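Local coordinates for protein mandelate racemase/muconate lactonizing enzyme (Polaromonas sp., PDB 2OG9) that probably abstracts the alpha proton of a carboxylate substrate, as mandelate racemase and other members of the enolase superfamily do, at residues A[150-155]-A[209-214]; A[168-173]-A[179-184]; A[296-301]-A[322-327]; A[332-337]-A[353-358]. One frame throughout, in Å; residues are numbered along the deposited sequence.

Overall arrangement
All four contacts belong to the (beta/alpha)-barrel part of this enolase-superfamily chain. Contacts 2, 3 and 4 are buried; contact 1 is partly so, its Arg150 and Pro209 end being partly exposed. Contact 1 lies in the barrel interior, where strand 210-213 sets a methyl on an aromatic ring of strand 148-152. In contact 2, one layer outward, helix 163-175 covers strand 181-184. Contact 3 joins two outer helices, and contact 4 fits a selenomethionine of strand 354-356 against strand 333-335. All four are made by apolar or CH-pi touches. Polar bonds run between contacts instead: strand 148-152 ties contacts 1 and 4 through its backbone, and Ser155 and Ser173 link contacts 1 and 2.

Contact 1: A[150-155]-A[209-214]; sequences RCYNTS and PLMVDA
Pro209, which leads into strand 210-213, meets Arg150 at the partly exposed end of the contact. Its ring atom CG lies 4.0 Å from Arg150 NH2, and the arginine side chain, bent at chi3, crosses the proline at about a right angle. This is a van der Waals approach to the guanidinium, without a polar partner on the proline side. Leu210 turns to the outside of the barrel, onto Arg201 and Leu204 of helix 190-204.

Met211, deposited as selenomethionine, brings the chain back to the interior and carries the main contact, with Tyr152. Its terminal methyl rests over one face of the tyrosine ring, shifted from the middle toward the attached end: Met211 CE is 3.6 Å from Tyr152 CG and 3.9 Å from the ring centroid, 23° off the normal. The selenium follows obliquely, with SE 4.8 Å from the same centroid, in a Met-aromatic contact. Bends at chi2 (-88°) and chi3 (-97°) curl the Met211 chain back so that CE, rather than the middle of the chain, is laid on the ring. Trp237 meets the tyrosine ring edge-to-face and also touches Met211. Farther along, Asp213 forms a salt bridge with Lys182 toward the C-terminal end of the strand, the end at which barrels of this superfamily hold their active sites.

Strands 148-152 and 210-213 are separated in the barrel by strand 181-184, so they meet through side chains. The chemistry is that of a methionine methyl on a pi surface, which packs this part of the interior and demands no charge or proton from either partner.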
# COMPACT_ATOMS: atom_id res chain seq x y z
N ARG A 150 37.39 9.18 1.20
CA ARG A 150 37.18 10.60 1.48
C ARG A 150 37.06 10.77 2.99
O ARG A 150 36.40 9.98 3.66
CB ARG A 150 35.90 11.11 0.81
CG ARG A 150 35.83 10.91 -0.70
CD ARG A 150 34.78 11.83 -1.33
NE ARG A 150 35.21 13.23 -1.31
CZ ARG A 150 34.56 14.23 -1.92
NH1 ARG A 150 33.44 13.98 -2.59
NH2 ARG A 150 35.03 15.47 -1.87
N CYS A 151 37.71 11.79 3.54
CA CYS A 151 37.64 12.02 4.98
C CYS A 151 37.31 13.47 5.30
O CYS A 151 37.46 14.36 4.46
CB CYS A 151 38.97 11.64 5.65
SG CYS A 151 40.39 12.69 5.19
N TYR A 152 36.86 13.69 6.53
CA TYR A 152 36.49 15.01 7.01
C TYR A 152 36.75 15.03 8.50
O TYR A 152 36.92 13.98 9.12
CB TYR A 152 35.01 15.27 6.73
CG TYR A 152 34.07 14.33 7.48
CD1 TYR A 152 33.49 14.71 8.69
CD2 TYR A 152 33.78 13.06 6.98
CE1 TYR A 152 32.64 13.85 9.39
CE2 TYR A 152 32.92 12.19 7.67
CZ TYR A 152 32.36 12.60 8.87
OH TYR A 152 31.53 11.74 9.56
N ASN A 153 36.77 16.23 9.08
CA ASN A 153 36.98 16.36 10.51
C ASN A 153 36.28 17.61 11.04
O ASN A 153 35.76 18.42 10.26
CB ASN A 153 38.49 16.38 10.84
CG ASN A 153 39.14 17.75 10.65
OD1 ASN A 153 38.61 18.63 9.97
ND2 ASN A 153 40.31 17.93 11.26
N THR A 154 36.24 17.76 12.36
CA THR A 154 35.60 18.91 13.00
C THR A 154 36.66 19.95 13.33
O THR A 154 36.34 21.08 13.71
CB THR A 154 34.91 18.50 14.31
OG1 THR A 154 35.90 18.14 15.28
CG2 THR A 154 33.98 17.31 14.09
N SER A 155 37.92 19.55 13.20
CA SER A 155 39.04 20.43 13.50
C SER A 155 38.95 20.88 14.96
O SER A 155 39.24 22.04 15.29
CB SER A 155 39.04 21.65 12.58
OG SER A 155 39.31 21.27 11.24
N PRO A 209 34.26 21.02 1.09
CA PRO A 209 33.02 20.36 1.50
C PRO A 209 32.69 20.66 2.96
O PRO A 209 33.57 20.60 3.83
CB PRO A 209 33.31 18.88 1.28
CG PRO A 209 34.28 18.91 0.11
CD PRO A 209 35.20 20.04 0.51
N LEU A 210 31.43 20.98 3.23
CA LEU A 210 30.98 21.29 4.58
C LEU A 210 29.74 20.50 4.98
O LEU A 210 28.82 20.32 4.18
CB LEU A 210 30.65 22.78 4.72
CG LEU A 210 31.75 23.83 4.54
CD1 LEU A 210 31.15 25.20 4.81
CD2 LEU A 210 32.92 23.56 5.48
N MSE A 211 29.72 20.02 6.22
CA MSE A 211 28.58 19.28 6.74
C MSE A 211 28.28 19.78 8.14
O MSE A 211 29.16 20.33 8.80
CB MSE A 211 28.82 17.76 6.75
CG MSE A 211 30.20 17.31 7.20
SE MSE A 211 31.45 17.21 5.72
CE MSE A 211 31.36 15.31 5.29
N VAL A 212 27.05 19.60 8.61
CA VAL A 212 26.69 20.01 9.96
C VAL A 212 26.09 18.84 10.73
O VAL A 212 25.53 17.91 10.14
CB VAL A 212 25.70 21.21 9.96
CG1 VAL A 212 26.31 22.39 9.22
CG2 VAL A 212 24.38 20.80 9.32
N ASP A 213 26.22 18.89 12.05
CA ASP A 213 25.72 17.85 12.94
C ASP A 213 24.88 18.54 14.01
O ASP A 213 25.41 19.32 14.81
CB ASP A 213 26.91 17.14 13.59
CG ASP A 213 26.52 15.88 14.33
OD1 ASP A 213 25.32 15.70 14.65
OD2 ASP A 213 27.43 15.07 14.62
N ALA A 214 23.58 18.25 14.03
CA ALA A 214 22.68 18.87 15.01
C ALA A 214 22.53 18.06 16.28
O ALA A 214 21.91 18.51 17.25
CB ALA A 214 21.31 19.11 14.37

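Contact 2: A[168-173]-A[179-184]; sequences VNASAS and GGIKLK
Ile181 lays its longer branch alongside Ala170 across the helix-strand interface of a beta-alpha-beta crossover: helix 163-175 follows barrel strand 148-152 and packs over the next strand, 181-184, which runs parallel to the first. The isoleucine turns the flank of its CG1-CD1 arm, not its end, to the alanine. With CG1 anti to the carbonyl carbon (chi1 -58°) and the chain folded again at chi2 (-64°), the arm is laid past the alanine methyl, and both of its atoms touch it: Ala170 CB is 3.9 Å from Ile181 CD1 and 4.1 Å from Ile181 CG1. The small alanine lets the arm pass close to the helix, with Ile181 CD1 only 4.1 Å from Ala170 CA.

The methyl heads toward Ser173, one turn farther on, whose CB stands 4.3 Å beyond Ile181 CD1. Leu204 of helix 190-204 touches both Ala170 and Ile181, so a second outer helix shares this apolar patch. The polar end of Ser173 turns to the residues that follow strand 148-152, where Ser173 OG is hydrogen-bonded to both Asn153 ND2 and Ser155 OG.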
# COMPACT_ATOMS: atom_id res chain seq x y z
N VAL A 168 40.53 29.08 11.89
CA VAL A 168 41.95 28.85 11.64
C VAL A 168 42.27 27.37 11.83
O VAL A 168 43.19 26.84 11.19
CB VAL A 168 42.85 29.71 12.59
CG1 VAL A 168 42.64 31.19 12.29
CG2 VAL A 168 42.53 29.42 14.04
N ASN A 169 41.52 26.70 12.70
CA ASN A 169 41.70 25.27 12.95
C ASN A 169 41.27 24.48 11.71
O ASN A 169 41.96 23.55 11.28
CB ASN A 169 40.86 24.83 14.15
CG ASN A 169 41.49 25.20 15.48
OD1 ASN A 169 42.13 26.25 15.61
ND2 ASN A 169 41.29 24.35 16.49
N ALA A 170 40.13 24.85 11.15
CA ALA A 170 39.60 24.19 9.97
C ALA A 170 40.57 24.38 8.81
O ALA A 170 40.95 23.42 8.14
CB ALA A 170 38.24 24.77 9.61
N SER A 171 40.97 25.63 8.56
CA SER A 171 41.90 25.93 7.48
C SER A 171 43.18 25.11 7.66
O SER A 171 43.81 24.71 6.68
CB SER A 171 42.21 27.43 7.46
OG SER A 171 42.60 27.89 8.74
N ALA A 172 43.54 24.86 8.91
CA ALA A 172 44.74 24.07 9.22
C ALA A 172 44.52 22.62 8.83
O ALA A 172 45.39 21.98 8.25
CB ALA A 172 45.06 24.17 10.71
N SER A 173 43.34 22.09 9.16
CA SER A 173 43.01 20.71 8.83
C SER A 173 43.02 20.51 7.33
O SER A 173 43.40 19.46 6.83
CB SER A 173 41.63 20.35 9.40
OG SER A 173 41.66 20.35 10.82
N GLY A 179 39.65 16.27 3.89
CA GLY A 179 38.79 16.52 2.74
C GLY A 179 37.46 17.22 3.00
O GLY A 179 36.70 17.45 2.06
N GLY A 180 37.18 17.55 4.25
CA GLY A 180 35.93 18.22 4.57
C GLY A 180 35.86 18.62 6.03
O GLY A 180 36.64 18.13 6.85
N ILE A 181 34.92 19.50 6.36
CA ILE A 181 34.74 19.99 7.72
C ILE A 181 33.31 19.79 8.24
O ILE A 181 32.35 20.21 7.60
CB ILE A 181 35.05 21.51 7.80
CG1 ILE A 181 36.48 21.79 7.33
CG2 ILE A 181 34.82 22.02 9.20
CD1 ILE A 181 37.56 21.17 8.20
N LYS A 182 33.17 19.14 9.39
CA LYS A 182 31.84 18.96 9.97
C LYS A 182 31.68 19.95 11.11
O LYS A 182 32.48 19.97 12.04
CB LYS A 182 31.63 17.54 10.48
CG LYS A 182 30.25 17.33 11.10
CD LYS A 182 29.83 15.87 11.09
CE LYS A 182 30.60 15.03 12.09
NZ LYS A 182 30.05 15.13 13.46
N LEU A 183 30.65 20.79 11.03
CA LEU A 183 30.40 21.79 12.07
C LEU A 183 29.26 21.38 12.99
O LEU A 183 28.22 20.92 12.54
CB LEU A 183 30.07 23.14 11.44
CG LEU A 183 31.10 23.77 10.50
CD1 LEU A 183 30.52 25.03 9.89
CD2 LEU A 183 32.38 24.07 11.27
N LYS A 184 29.48 21.54 14.29
CA LYS A 184 28.47 21.21 15.28
C LYS A 184 27.46 22.35 15.34
O LYS A 184 27.84 23.52 15.42
CB LYS A 184 29.10 21.03 16.66
CG LYS A 184 30.02 19.82 16.78
CD LYS A 184 29.25 18.52 16.75
CE LYS A 184 30.16 17.33 17.00
NZ LYS A 184 30.92 17.48 18.28

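Contact 3: A[296-301]-A[322-327]; sequences TPFLKI and VHLAAA
Leu324 reaches from helix 318-326 toward Phe298 and Leu299 of helix 295-307, and its CB and both methyls find a neighbour there. At its root, CB stands above one face of the phenyl ring but out past its CE2-CZ side, 3.7 Å from Phe298 CE2 and 4.0 Å from Phe298 CZ. At CG the chain forks. CD1 reaches inward over the middle of that same face: Leu324 CD1 is 3.8 Å from the Phe298 centroid, 9° off the normal, a nearly upright CH-pi contact. The other branch, CD2, passes to Leu299, with Leu324 CD2 4.4 Å from Leu299 CD2, a looser touch.

Phe298 comes from the opposite direction. Its CG stands anti to the backbone N (chi1 -178°), which carries the ring out from its own helix toward helix 318-326. Replacing the phenylalanine with an alanine here would probably leave Leu324 CD1 without the face it lies on and open a gap between the helices.

Ala289 of helix 289-292 touches both Phe298 and Leu324, while Leu142 of helix 138-142 touches both leucines, so the apolar cluster continues past the pair. Helices 295-307 and 318-326 precede and follow strand 311-312, and their packing is that of consecutive helices in the outer layer of a (beta/alpha)-barrel.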
# COMPACT_ATOMS: atom_id res chain seq x y z
N THR A 296 30.34 -8.34 11.64
CA THR A 296 29.31 -9.24 11.12
C THR A 296 27.97 -8.52 10.94
O THR A 296 27.40 -8.54 9.85
CB THR A 296 29.18 -10.50 12.02
OG1 THR A 296 30.34 -11.33 11.85
CG2 THR A 296 27.94 -11.30 11.64
N PRO A 297 27.43 -7.88 12.00
CA PRO A 297 26.14 -7.20 11.78
C PRO A 297 26.30 -5.97 10.88
O PRO A 297 25.38 -5.61 10.14
CB PRO A 297 25.66 -6.87 13.20
CG PRO A 297 26.92 -6.89 14.03
CD PRO A 297 27.72 -8.02 13.44
N PHE A 298 27.47 -5.34 10.93
CA PHE A 298 27.74 -4.17 10.09
C PHE A 298 27.64 -4.55 8.61
O PHE A 298 27.09 -3.80 7.81
CB PHE A 298 29.15 -3.62 10.38
CG PHE A 298 29.49 -2.38 9.58
CD1 PHE A 298 29.41 -1.12 10.17
CD2 PHE A 298 29.86 -2.47 8.25
CE1 PHE A 298 29.71 0.03 9.44
CE2 PHE A 298 30.16 -1.32 7.51
CZ PHE A 298 30.08 -0.08 8.11
N LEU A 299 28.16 -5.72 8.25
CA LEU A 299 28.10 -6.16 6.85
C LEU A 299 26.66 -6.39 6.41
O LEU A 299 26.31 -6.12 5.27
CB LEU A 299 28.92 -7.44 6.65
CG LEU A 299 30.43 -7.26 6.85
CD1 LEU A 299 31.12 -8.59 6.65
CD2 LEU A 299 30.97 -6.22 5.87
N LYS A 300 25.83 -6.89 7.32
CA LYS A 300 24.42 -7.11 6.97
C LYS A 300 23.76 -5.76 6.71
O LYS A 300 22.96 -5.61 5.78
CB LYS A 300 23.71 -7.85 8.11
CG LYS A 300 24.26 -9.26 8.32
CD LYS A 300 23.66 -9.93 9.55
CE LYS A 300 24.24 -11.33 9.73
NZ LYS A 300 23.79 -11.96 11.00
N ILE A 301 24.10 -4.78 7.53
CA ILE A 301 23.56 -3.44 7.40
C ILE A 301 24.03 -2.82 6.08
O ILE A 301 23.24 -2.21 5.36
CB ILE A 301 23.99 -2.54 8.59
CG1 ILE A 301 23.36 -3.08 9.88
CG2 ILE A 301 23.56 -1.09 8.35
CD1 ILE A 301 24.00 -2.51 11.13
N VAL A 322 37.70 2.53 8.21
CA VAL A 322 38.39 2.82 6.96
C VAL A 322 38.41 1.54 6.11
O VAL A 322 38.30 1.60 4.88
CB VAL A 322 39.85 3.32 7.20
CG1 VAL A 322 40.68 2.27 7.93
CG2 VAL A 322 40.49 3.66 5.86
N HIS A 323 38.53 0.39 6.77
CA HIS A 323 38.53 -0.89 6.05
C HIS A 323 37.14 -1.22 5.53
O HIS A 323 36.98 -1.65 4.38
CB HIS A 323 38.99 -2.01 6.98
CG HIS A 323 40.45 -1.95 7.32
ND1 HIS A 323 41.43 -2.32 6.42
CD2 HIS A 323 41.09 -1.54 8.43
CE1 HIS A 323 42.62 -2.14 6.98
NE2 HIS A 323 42.44 -1.67 8.20
N LEU A 324 36.13 -1.03 6.38
CA LEU A 324 34.76 -1.33 6.00
C LEU A 324 34.28 -0.38 4.90
O LEU A 324 33.62 -0.81 3.95
CB LEU A 324 33.85 -1.25 7.24
CG LEU A 324 34.20 -2.27 8.32
CD1 LEU A 324 33.39 -2.04 9.59
CD2 LEU A 324 33.95 -3.68 7.79
N ALA A 325 34.63 0.90 5.01
CA ALA A 325 34.24 1.87 3.99
C ALA A 325 34.88 1.55 2.65
O ALA A 325 34.28 1.77 1.59
CB ALA A 325 34.65 3.28 4.44
N ALA A 326 36.11 1.04 2.67
CA ALA A 326 36.80 0.71 1.44
C ALA A 326 36.05 -0.39 0.67
O ALA A 326 36.14 -0.47 -0.55
CB ALA A 326 38.22 0.24 1.75
N ALA A 327 35.33 -1.22 1.40
CA ALA A 327 34.58 -2.33 0.81
C ALA A 327 33.18 -1.98 0.30
O ALA A 327 32.51 -2.83 -0.27
CB ALA A 327 34.49 -3.48 1.82

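Contact 4: A[332-337]-A[353-358]; sequences PWVEHF and GRMLVP
His336 N is hydrogen-bonded to Tyr152 O, a bond that ties the end of strand 333-335 to strand 148-152 and fixes the histidine backbone against which Met355 packs. Val334 N makes the matching bond to Arg150 O, and on the other side Gly353 is backbone-bonded to Cys151. Strands 333-335 (parallel) and 354-356 (antiparallel) thus flank strand 148-152 in a mixed sheet, and Met355 must reach across the middle strand to its second neighbour, which is why side chains make this contact. Val334 and His336 both point toward segment 353-358, whereas Glu335 between them turns away.

Met355, a selenomethionine in the crystal, accounts for the greater part of the buried surface. Its selenium rests beside the valine, with SE 3.7 Å from Val334 CG1, and the two side chains cross at about a right angle. The selenomethionine then bends at chi3 (63°), and this hook carries the terminal methyl round to the histidine: Met355 CE is 3.6 Å from His336 CB and equally close to His336 CA. The methyl therefore sits on the root of the histidine, with the imidazole only obliquely beside it. Glu335 O is also near, 3.8 Å from Met355 CE.

Ile350, in the neighbouring strand 350-351, touches both His336 and Met355. Arg354 leaves its strand pointing away from segment 332-337; its guanidinium forms a salt bridge with Glu331 while NE bonds Ser148. The work is divided: backbone bonds place the two outer strands, and an unbranched thioether chain fits between valine and histidine mainly by van der Waals contact.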
# COMPACT_ATOMS: atom_id res chain seq x y z
N PRO A 332 32.18 6.38 -0.03
CA PRO A 332 31.77 6.75 1.33
C PRO A 332 32.59 7.91 1.89
O PRO A 332 33.49 8.44 1.22
CB PRO A 332 32.01 5.46 2.11
CG PRO A 332 33.28 4.96 1.48
CD PRO A 332 33.06 5.19 -0.01
N TRP A 333 32.26 8.31 3.11
CA TRP A 333 32.98 9.36 3.83
C TRP A 333 33.29 8.78 5.20
O TRP A 333 32.46 8.08 5.78
CB TRP A 333 32.12 10.61 4.04
CG TRP A 333 31.99 11.55 2.87
CD1 TRP A 333 31.03 11.54 1.91
CD2 TRP A 333 32.82 12.69 2.60
NE1 TRP A 333 31.19 12.61 1.05
CE2 TRP A 333 32.28 13.33 1.45
CE3 TRP A 333 33.96 13.24 3.21
CZ2 TRP A 333 32.85 14.49 0.91
CZ3 TRP A 333 34.52 14.39 2.67
CH2 TRP A 333 33.96 15.01 1.53
N VAL A 334 34.49 9.04 5.72
CA VAL A 334 34.88 8.57 7.04
C VAL A 334 35.45 9.75 7.81
O VAL A 334 36.21 10.55 7.24
CB VAL A 334 35.95 7.45 6.97
CG1 VAL A 334 36.46 7.13 8.36
CG2 VAL A 334 35.35 6.19 6.34
N GLU A 335 35.10 9.87 9.09
CA GLU A 335 35.60 10.97 9.91
C GLU A 335 36.99 10.69 10.45
O GLU A 335 37.24 9.60 10.99
CB GLU A 335 34.64 11.24 11.09
CG GLU A 335 35.18 12.27 12.07
CD GLU A 335 34.19 12.62 13.15
OE1 GLU A 335 33.52 11.69 13.65
OE2 GLU A 335 34.08 13.81 13.51
N HIS A 336 37.89 11.64 10.25
CA HIS A 336 39.24 11.50 10.76
C HIS A 336 39.33 12.17 12.10
O HIS A 336 39.41 13.41 12.19
CB HIS A 336 40.29 12.17 9.86
CG HIS A 336 41.66 12.21 10.47
ND1 HIS A 336 41.99 13.06 11.51
CD2 HIS A 336 42.78 11.51 10.18
CE1 HIS A 336 43.26 12.88 11.82
NE2 HIS A 336 43.76 11.95 11.03
N PHE A 337 39.29 11.38 13.15
CA PHE A 337 39.37 11.99 14.45
C PHE A 337 40.40 11.20 15.28
O PHE A 337 40.40 9.97 15.27
CB PHE A 337 37.95 12.07 15.03
CG PHE A 337 37.64 11.01 16.01
CD1 PHE A 337 37.55 9.67 15.64
CD2 PHE A 337 37.45 11.35 17.33
CE1 PHE A 337 37.25 8.69 16.58
CE2 PHE A 337 37.15 10.39 18.28
CZ PHE A 337 37.06 9.06 17.92
N GLY A 353 42.83 15.08 0.80
CA GLY A 353 41.43 14.93 1.15
C GLY A 353 40.91 13.52 1.41
O GLY A 353 39.70 13.33 1.58
N ARG A 354 41.80 12.54 1.45
CA ARG A 354 41.39 11.16 1.68
C ARG A 354 42.31 10.46 2.68
O ARG A 354 43.49 10.79 2.79
CB ARG A 354 41.41 10.38 0.36
CG ARG A 354 40.67 11.05 -0.80
CD ARG A 354 40.86 10.30 -2.12
NE ARG A 354 40.11 9.04 -2.19
CZ ARG A 354 38.84 8.94 -2.56
NH1 ARG A 354 38.16 10.03 -2.90
NH2 ARG A 354 38.24 7.75 -2.60
N MSE A 355 41.78 9.48 3.42
CA MSE A 355 42.63 8.75 4.35
C MSE A 355 42.98 7.44 3.65
O MSE A 355 42.13 6.82 3.02
CB MSE A 355 41.93 8.48 5.69
CG MSE A 355 40.62 7.73 5.64
SE MSE A 355 40.09 7.19 7.45
CE MSE A 355 39.85 8.96 8.25
N LEU A 356 44.25 7.05 3.75
CA LEU A 356 44.71 5.83 3.10
C LEU A 356 44.25 4.59 3.86
O LEU A 356 44.27 4.55 5.09
CB LEU A 356 46.24 5.81 3.01
CG LEU A 356 46.94 6.97 2.29
CD1 LEU A 356 48.45 6.71 2.26
CD2 LEU A 356 46.40 7.11 0.88
N VAL A 357 43.83 3.58 3.11
CA VAL A 357 43.40 2.34 3.73
C VAL A 357 44.69 1.62 4.08
O VAL A 357 45.55 1.44 3.22
CB VAL A 357 42.59 1.49 2.74
CG1 VAL A 357 42.26 0.15 3.37
CG2 VAL A 357 41.32 2.23 2.34
N PRO A 358 44.87 1.23 5.35
CA PRO A 358 46.08 0.52 5.78
C PRO A 358 46.31 -0.72 4.93
O PRO A 358 45.36 -1.36 4.48
CB PRO A 358 45.78 0.18 7.24
CG PRO A 358 44.95 1.33 7.68
CD PRO A 358 44.01 1.53 6.51